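Local coordinates for protein transketolase (Campylobacter jejuni, PDB 3M7I) that belongs to the transketolase family of thiamine diphosphate-dependent enzymes and binds thiamine diphosphate and 5-O-phosphono-beta-D-ribofuranose at the interface of a dimer, at residues A[341-346]-A[499-504]; A[415-420]-A[442-447]. All coordinates share one frame; numbering follows the deposited sequence.

Contact 1: residues A[341-346]-A[499-504]. With RP5 (5-O-phosphono-beta-D-ribofuranose), chain E.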
loop_
_atom_site.group_PDB
_atom_site.type_symbol
_atom_site.label_atom_id
_atom_site.label_comp_id
_atom_site.label_asym_id
_atom_site.label_seq_id
_atom_site.Cartn_x
_atom_site.Cartn_y
_atom_site.Cartn_z
ATOM N N LEU A 341 19.166 -24.984 -1.834
ATOM C CA LEU A 341 18.861 -24.119 -0.692
ATOM C C LEU A 341 17.612 -23.317 -1.028
ATOM O O LEU A 341 17.263 -23.240 -2.184
ATOM C CB LEU A 341 20.023 -23.208 -0.365
ATOM C CG LEU A 341 20.681 -22.582 -1.577
ATOM C CD1 LEU A 341 19.827 -21.443 -2.257
ATOM C CD2 LEU A 341 22.060 -22.134 -1.031
ATOM N N ALA A 342 16.904 -22.865 -0.013
ATOM C CA ALA A 342 15.829 -21.859 -0.222
ATOM C C ALA A 342 16.561 -20.548 -0.565
ATOM O O ALA A 342 17.562 -20.219 0.062
ATOM C CB ALA A 342 14.982 -21.683 1.056
ATOM N N THR A 343 16.024 -19.760 -1.475
ATOM C CA THR A 343 16.747 -18.573 -1.851
ATOM C C THR A 343 16.611 -17.502 -0.769
ATOM O O THR A 343 17.423 -16.573 -0.782
ATOM C CB THR A 343 16.342 -18.031 -3.215
ATOM O OG1 THR A 343 14.912 -17.947 -3.310
ATOM C CG2 THR A 343 16.870 -19.003 -4.344
ATOM N N ARG A 344 15.703 -17.652 0.186
ATOM C CA ARG A 344 15.775 -16.731 1.370
ATOM C C ARG A 344 17.107 -16.921 2.121
ATOM O O ARG A 344 17.676 -15.983 2.687
ATOM C CB ARG A 344 14.597 -16.865 2.287
ATOM C CG ARG A 344 14.387 -18.167 2.910
ATOM C CD ARG A 344 13.293 -18.094 3.954
ATOM N NE ARG A 344 12.950 -19.446 4.444
ATOM C CZ ARG A 344 12.284 -19.700 5.564
ATOM N NH1 ARG A 344 11.941 -18.721 6.429
ATOM N NH2 ARG A 344 12.037 -20.989 5.910
ATOM N N ASP A 345 17.570 -18.154 2.111
ATOM C CA ASP A 345 18.774 -18.533 2.799
ATOM C C ASP A 345 20.049 -18.127 2.074
ATOM O O ASP A 345 20.924 -17.602 2.675
ATOM C CB ASP A 345 18.777 -20.020 3.118
ATOM C CG ASP A 345 17.750 -20.406 4.161
ATOM O OD1 ASP A 345 17.436 -19.652 5.076
ATOM O OD2 ASP A 345 17.248 -21.496 4.070
ATOM N N SER A 346 20.133 -18.394 0.781
ATOM C CA SER A 346 21.243 -17.921 -0.010
ATOM C C SER A 346 21.294 -16.379 0.118
ATOM O O SER A 346 22.368 -15.799 0.243
ATOM C CB SER A 346 21.161 -18.326 -1.510
ATOM O OG SER A 346 19.955 -17.929 -2.122
ATOM N N VAL A 499 13.127 -11.524 -5.101
ATOM C CA VAL A 499 11.913 -12.270 -4.849
ATOM C C VAL A 499 12.374 -13.683 -4.581
ATOM O O VAL A 499 12.877 -14.352 -5.472
ATOM C CB VAL A 499 10.948 -12.205 -6.046
ATOM C CG1 VAL A 499 9.733 -13.123 -5.844
ATOM C CG2 VAL A 499 10.521 -10.723 -6.310
ATOM N N LEU A 500 12.183 -14.111 -3.360
ATOM C CA LEU A 500 12.885 -15.268 -2.773
ATOM C C LEU A 500 11.921 -16.314 -2.165
ATOM O O LEU A 500 10.869 -15.999 -1.699
ATOM C CB LEU A 500 13.865 -14.734 -1.684
ATOM C CG LEU A 500 14.763 -13.623 -2.187
ATOM C CD1 LEU A 500 15.420 -12.840 -0.971
ATOM C CD2 LEU A 500 15.753 -14.226 -3.145
ATOM N N SER A 501 12.304 -17.597 -2.202
ATOM C CA SER A 501 11.455 -18.653 -1.746
ATOM C C SER A 501 11.552 -18.957 -0.255
ATOM O O SER A 501 12.647 -18.815 0.320
ATOM C CB SER A 501 11.798 -19.985 -2.419
ATOM O OG SER A 501 13.107 -20.437 -2.059
ATOM N N ARG A 502 10.460 -19.423 0.312
ATOM C CA ARG A 502 10.487 -20.025 1.672
ATOM C C ARG A 502 11.103 -21.400 1.584
ATOM O O ARG A 502 11.933 -21.771 2.411
ATOM C CB ARG A 502 9.087 -20.126 2.216
ATOM C CG ARG A 502 8.986 -20.742 3.619
ATOM C CD ARG A 502 7.549 -20.939 4.041
ATOM N NE ARG A 502 7.434 -21.224 5.466
ATOM C CZ ARG A 502 7.029 -22.358 6.000
ATOM N NH1 ARG A 502 7.010 -22.466 7.349
ATOM N NH2 ARG A 502 6.613 -23.370 5.246
ATOM N N GLN A 503 10.736 -22.141 0.535
ATOM C CA GLN A 503 11.075 -23.545 0.470
ATOM C C GLN A 503 12.392 -23.790 -0.267
ATOM O O GLN A 503 12.855 -22.998 -1.104
ATOM C CB GLN A 503 9.955 -24.349 -0.210
ATOM C CG GLN A 503 9.941 -24.209 -1.765
ATOM C CD GLN A 503 9.207 -22.965 -2.351
ATOM O OE1 GLN A 503 8.922 -22.925 -3.591
ATOM N NE2 GLN A 503 8.857 -21.985 -1.509
ATOM N N LYS A 504 12.990 -24.955 -0.003
ATOM C CA LYS A 504 14.231 -25.305 -0.618
ATOM C C LYS A 504 14.113 -25.529 -2.132
ATOM O O LYS A 504 13.179 -26.197 -2.584
ATOM C CB LYS A 504 14.728 -26.592 0.053
ATOM C CG LYS A 504 16.079 -27.048 -0.411
ATOM C CD LYS A 504 16.655 -28.118 0.595
ATOM C CE LYS A 504 16.876 -27.518 2.033
ATOM N NZ LYS A 504 17.955 -28.281 2.823
HETATM C C1 RP5 E . 3.741 -16.012 9.887
HETATM O O4 RP5 E . 4.893 -16.213 9.122
HETATM C C2 RP5 E . 4.116 -16.378 11.311
HETATM O O2 RP5 E . 4.240 -15.173 12.024
HETATM C C3 RP5 E . 5.350 -17.261 11.201
HETATM O O3 RP5 E . 6.356 -17.017 12.163
HETATM C C4 RP5 E . 5.885 -16.887 9.848
HETATM C C5 RP5 E . 6.231 -18.127 9.083
HETATM O O5 RP5 E . 7.464 -18.595 9.610
HETATM P "P'" RP5 E . 8.391 -19.240 8.525
HETATM O O1X RP5 E . 9.778 -18.670 8.485
HETATM O O2X RP5 E . 7.532 -19.058 7.150
HETATM O O3X RP5 E . 8.688 -20.803 8.817
HETATM O O1 RP5 E . 2.726 -16.900 9.462
HETATM O O HOH W 1 13.721 -17.111 -5.669
#

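Contact 2: residues A[415-420]-A[442-447]. With TPP (thiamine diphosphate), chain B; RP5 (5-O-phosphono-beta-D-ribofuranose), chain E.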
loop_
_atom_site.group_PDB
_atom_site.type_symbol
_atom_site.label_atom_id
_atom_site.label_comp_id
_atom_site.label_asym_id
_atom_site.label_seq_id
_atom_site.Cartn_x
_atom_site.Cartn_y
_atom_site.Cartn_z
ATOM N N ALA A 415 13.181 -5.271 4.047
ATOM C CA ALA A 415 12.706 -6.655 3.984
ATOM C C ALA A 415 11.363 -6.904 4.618
ATOM O O ALA A 415 11.044 -6.426 5.725
ATOM C CB ALA A 415 13.815 -7.621 4.601
ATOM N N THR A 416 10.580 -7.727 3.893
ATOM C CA THR A 416 9.330 -8.294 4.335
ATOM C C THR A 416 8.955 -9.515 3.425
ATOM O O THR A 416 9.731 -9.830 2.509
ATOM C CB THR A 416 8.190 -7.246 4.390
ATOM O OG1 THR A 416 7.052 -7.822 5.023
ATOM C CG2 THR A 416 7.923 -6.612 2.978
ATOM N N PHE A 417 7.803 -10.142 3.719
ATOM C CA PHE A 417 7.213 -11.181 2.830
ATOM C C PHE A 417 6.749 -10.472 1.548
ATOM O O PHE A 417 6.278 -9.325 1.549
ATOM C CB PHE A 417 6.029 -11.906 3.412
ATOM C CG PHE A 417 6.312 -12.745 4.626
ATOM C CD1 PHE A 417 7.565 -13.316 4.816
ATOM C CD2 PHE A 417 5.335 -12.967 5.526
ATOM C CE1 PHE A 417 7.785 -14.103 5.941
ATOM C CE2 PHE A 417 5.577 -13.773 6.682
ATOM C CZ PHE A 417 6.775 -14.332 6.824
ATOM N N PHE A 418 6.894 -11.129 0.409
ATOM C CA PHE A 418 6.503 -10.484 -0.829
ATOM C C PHE A 418 5.049 -10.054 -0.848
ATOM O O PHE A 418 4.741 -9.003 -1.471
ATOM C CB PHE A 418 6.771 -11.488 -1.987
ATOM C CG PHE A 418 6.666 -10.944 -3.400
ATOM C CD1 PHE A 418 6.996 -9.662 -3.742
ATOM C CD2 PHE A 418 6.409 -11.841 -4.427
ATOM C CE1 PHE A 418 6.959 -9.227 -5.037
ATOM C CE2 PHE A 418 6.437 -11.433 -5.747
ATOM C CZ PHE A 418 6.739 -10.131 -6.052
ATOM N N ILE A 419 4.156 -10.797 -0.156
ATOM C CA ILE A 419 2.778 -10.407 -0.116
ATOM C C ILE A 419 2.657 -9.010 0.529
ATOM O O ILE A 419 1.826 -8.208 0.109
ATOM C CB ILE A 419 1.836 -11.441 0.558
ATOM C CG1 ILE A 419 0.375 -11.042 0.363
ATOM C CG2 ILE A 419 2.207 -11.621 2.032
ATOM C CD1 ILE A 419 -0.086 -10.719 -1.004
ATOM N N PHE A 420 3.466 -8.728 1.535
ATOM C CA PHE A 420 3.379 -7.431 2.197
ATOM C C PHE A 420 4.249 -6.341 1.549
ATOM O O PHE A 420 4.297 -5.221 2.067
ATOM C CB PHE A 420 3.608 -7.611 3.700
ATOM C CG PHE A 420 2.711 -8.653 4.320
ATOM C CD1 PHE A 420 1.395 -8.661 4.095
ATOM C CD2 PHE A 420 3.231 -9.633 5.149
ATOM C CE1 PHE A 420 0.509 -9.671 4.660
ATOM C CE2 PHE A 420 2.391 -10.630 5.707
ATOM C CZ PHE A 420 1.043 -10.632 5.445
ATOM N N PHE A 442 12.190 -9.528 -0.636
ATOM C CA PHE A 442 10.861 -10.055 -0.536
ATOM C C PHE A 442 10.918 -11.617 -0.560
ATOM O O PHE A 442 11.034 -12.254 -1.638
ATOM C CB PHE A 442 9.990 -9.597 -1.733
ATOM C CG PHE A 442 9.769 -8.109 -1.821
ATOM C CD1 PHE A 442 9.642 -7.310 -0.709
ATOM C CD2 PHE A 442 9.719 -7.511 -3.082
ATOM C CE1 PHE A 442 9.397 -5.938 -0.853
ATOM C CE2 PHE A 442 9.478 -6.137 -3.232
ATOM C CZ PHE A 442 9.368 -5.355 -2.097
ATOM N N THR A 443 10.755 -12.201 0.597
ATOM C CA THR A 443 10.712 -13.669 0.747
ATOM C C THR A 443 9.326 -14.235 0.621
ATOM O O THR A 443 8.332 -13.528 0.518
ATOM C CB THR A 443 11.461 -14.130 2.037
ATOM O OG1 THR A 443 10.650 -13.911 3.210
ATOM C CG2 THR A 443 12.891 -13.443 2.099
ATOM N N HIS A 444 9.208 -15.566 0.661
ATOM C CA HIS A 444 7.880 -16.183 0.702
ATOM C C HIS A 444 7.098 -15.837 -0.575
ATOM O O HIS A 444 5.967 -15.391 -0.567
ATOM C CB HIS A 444 7.162 -15.809 2.003
ATOM C CG HIS A 444 7.801 -16.405 3.217
ATOM N ND1 HIS A 444 9.121 -16.145 3.585
ATOM C CD2 HIS A 444 7.276 -17.183 4.195
ATOM C CE1 HIS A 444 9.385 -16.817 4.696
ATOM N NE2 HIS A 444 8.282 -17.435 5.097
ATOM N N ASP A 445 7.721 -16.153 -1.676
ATOM C CA ASP A 445 7.316 -15.556 -2.943
ATOM C C ASP A 445 6.087 -16.164 -3.628
ATOM O O ASP A 445 5.671 -15.644 -4.676
ATOM C CB ASP A 445 8.435 -15.589 -3.944
ATOM C CG ASP A 445 8.787 -16.982 -4.439
ATOM O OD1 ASP A 445 8.790 -17.968 -3.660
ATOM O OD2 ASP A 445 9.123 -17.104 -5.658
ATOM N N SER A 446 5.556 -17.285 -3.141
ATOM C CA SER A 446 4.495 -17.948 -3.892
ATOM C C SER A 446 3.623 -18.870 -3.035
ATOM O O SER A 446 3.754 -18.901 -1.811
ATOM C CB SER A 446 5.139 -18.778 -4.991
ATOM O OG SER A 446 5.579 -19.993 -4.464
ATOM N N ILE A 447 2.645 -19.524 -3.699
ATOM C CA ILE A 447 1.868 -20.612 -3.061
ATOM C C ILE A 447 2.770 -21.633 -2.337
ATOM O O ILE A 447 2.290 -22.328 -1.431
ATOM C CB ILE A 447 0.933 -21.310 -4.068
ATOM C CG1 ILE A 447 1.699 -21.798 -5.309
ATOM C CG2 ILE A 447 -0.233 -20.397 -4.439
ATOM C CD1 ILE A 447 0.901 -22.818 -6.105
HETATM N "N1'" TPP B . 3.020 -7.720 8.097
HETATM C "C2'" TPP B . 1.701 -7.720 7.983
HETATM C CM2 TPP B . 0.956 -6.533 7.413
HETATM N "N3'" TPP B . 1.026 -8.821 8.294
HETATM C "C4'" TPP B . 1.609 -9.935 8.730
HETATM N "N4'" TPP B . 0.826 -10.974 9.013
HETATM C "C5'" TPP B . 3.058 -9.943 8.938
HETATM C "C6'" TPP B . 3.684 -8.783 8.574
HETATM C "C7'" TPP B . 3.833 -11.138 9.429
HETATM N N3 TPP B . 3.486 -11.431 10.799
HETATM C C2 TPP B . 2.657 -12.382 11.225
HETATM S S1 TPP B . 2.364 -12.351 12.959
HETATM C C5 TPP B . 3.542 -11.071 13.062
HETATM C C4 TPP B . 3.994 -10.679 11.793
HETATM C CM4 TPP B . 4.990 -9.553 11.677
HETATM C C6 TPP B . 3.990 -10.400 14.320
HETATM C C7 TPP B . 3.185 -10.863 15.458
HETATM O O7 TPP B . 3.357 -9.894 16.444
HETATM P PA TPP B . 2.194 -9.818 17.473
HETATM O O1A TPP B . 0.990 -9.145 16.919
HETATM O O2A TPP B . 2.838 -9.134 18.637
HETATM O O3A TPP B . 1.740 -11.346 17.688
HETATM P PB TPP B . 2.204 -12.311 18.893
HETATM O O1B TPP B . 1.543 -13.601 18.548
HETATM O O2B TPP B . 1.884 -11.574 20.196
HETATM O O3B TPP B . 3.683 -12.508 18.715
HETATM C C1 RP5 E . 3.741 -16.012 9.887
HETATM O O4 RP5 E . 4.893 -16.213 9.122
HETATM C C2 RP5 E . 4.116 -16.378 11.311
HETATM O O2 RP5 E . 4.240 -15.173 12.024
HETATM C C3 RP5 E . 5.350 -17.261 11.201
HETATM O O3 RP5 E . 6.356 -17.017 12.163
HETATM C C4 RP5 E . 5.885 -16.887 9.848
HETATM C C5 RP5 E . 6.231 -18.127 9.083
HETATM O O5 RP5 E . 7.464 -18.595 9.610
HETATM P "P'" RP5 E . 8.391 -19.240 8.525
HETATM O O1X RP5 E . 9.778 -18.670 8.485
HETATM O O2X RP5 E . 7.532 -19.058 7.150
HETATM O O3X RP5 E . 8.688 -20.803 8.817
HETATM O O1 RP5 E . 2.726 -16.900 9.462
HETATM O O HOH W 2 4.602 -13.551 0.848
#

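Contact 1: residues A[341-346]-A[499-504]
Arg344 and Arg502 reach side by side in the same direction to the phosphate of the bound RP5. Arg344 NH1 donates to phosphate oxygen O1X at 3.0 Å, while Arg502 meets the group with one edge of its guanidinium, NE bonding to O2X at 2.7 Å and NH1 to O3X. Arginine suits both places because its end offers several N-H groups to an anion. The two guanidinium planes lie 33° apart, and CG of Arg502 packs over one face of the Arg344 group. Arg344 NE makes a weak hydrogen bond to Arg502 O, and NH1 is also bound by Ser371 O, which helps fix its rotation.

A reciprocal pair at the helix start forms the second shell. Thr343 N donates to Ser501 OG at 3.1 Å, and Ser501 N returns a nearly straight bond to Thr343 OG1 at 2.9 Å. Ser501 OG, held between its own backbone N and carbonyl carbon (chi1 65°), also donates to Gln503 O at 2.7 Å. Arg344 N is taken by Ser501 O, and the small CB of Ala342, the N-cap residue, fits against the carbonyl oxygens of Arg502 and Gln503. A water joins Thr343 OG1 to Val499 O.

The contact docks the first turn of helix 343-357 on the loop leaving strand 496-499, where Leu500 packs against Ile441 and Thr443 of strand 439-443.

Contact 2: residues A[415-420]-A[442-447]
Thr416 and Phe417 pair in parallel with Phe442 and Thr443: Thr443 N donates to Thr416 O at 3.2 Å and Phe418 N to Thr443 O at 2.8 Å, both donors in the carbonyl planes, before the two chains turn out of the sheet. At the C-terminal ends of the two strands Phe417 meets His444, whose CG, anti to its carbonyl carbon (chi1 -67°), carries the imidazole against the Phe417 ring. CE1 of Phe417 lies over the centre of the imidazole, 3.3 Å above its plane, but the rings are tilted by 33° with centroids 4.0 Å apart, an oblique pairing. His444 suits the place because its two nitrogens face different partners. ND1 donates to Thr443 OG1 at 2.7 Å, the oxygen lying 26° out of the ring plane, and NE2 donates to phosphate oxygen O2X of RP5, also at 2.7 Å. Thr443 OG1, in turn bonded to Asn372, lies at the edge of the Phe417 ring; as a second-shell residue it helps set the rotation of the imidazole. The far end of the Phe417 ring, CZ and CE2, approaches O4 of the sugar.

The other side is mainly aromatic, with the carbonyl oxygen of Asp445 at the edge of the Phe418 ring. Phe418 CD1 touches Phe442 CD2 at 3.5 Å, the rings near parallel yet slid apart, while CG2 of Thr416 rests beside the Phe442 ring. Beyond the strand, Phe420 lays one face on the aminopyrimidine of thiamine diphosphate, with CG2 of Ile419 over its opposite face. A water bridges Ile419 N and His444 O.

The contact joins the two strands of the beta-alpha-beta unit 411-417, 425-434, 439-443; strand 496-499 flanks 439-443, and helix 461-467 packs on Phe418.

Contact 2 joins two inner strands and the turns at their C-terminal ends, with all its touching residues buried, whereas contact 1 is partly buried and includes the exposed Lys504. Their centres are 11 Å apart, and contact 2 is nested within the chain loop that contact 1 closes. They meet where Leu500 N probably bonds to Phe442 O and Asp445 packs on Val499 and Leu500. The chemistry follows the place: strand pairing and aromatic rings in 415-420 with 442-447, a helix start held by hydroxyl and backbone bonds, with arginines turned to the phosphate, in 341-346 with 499-504. Both converge on the RP5 phosphate, but only contact 2 extends to thiamine diphosphate.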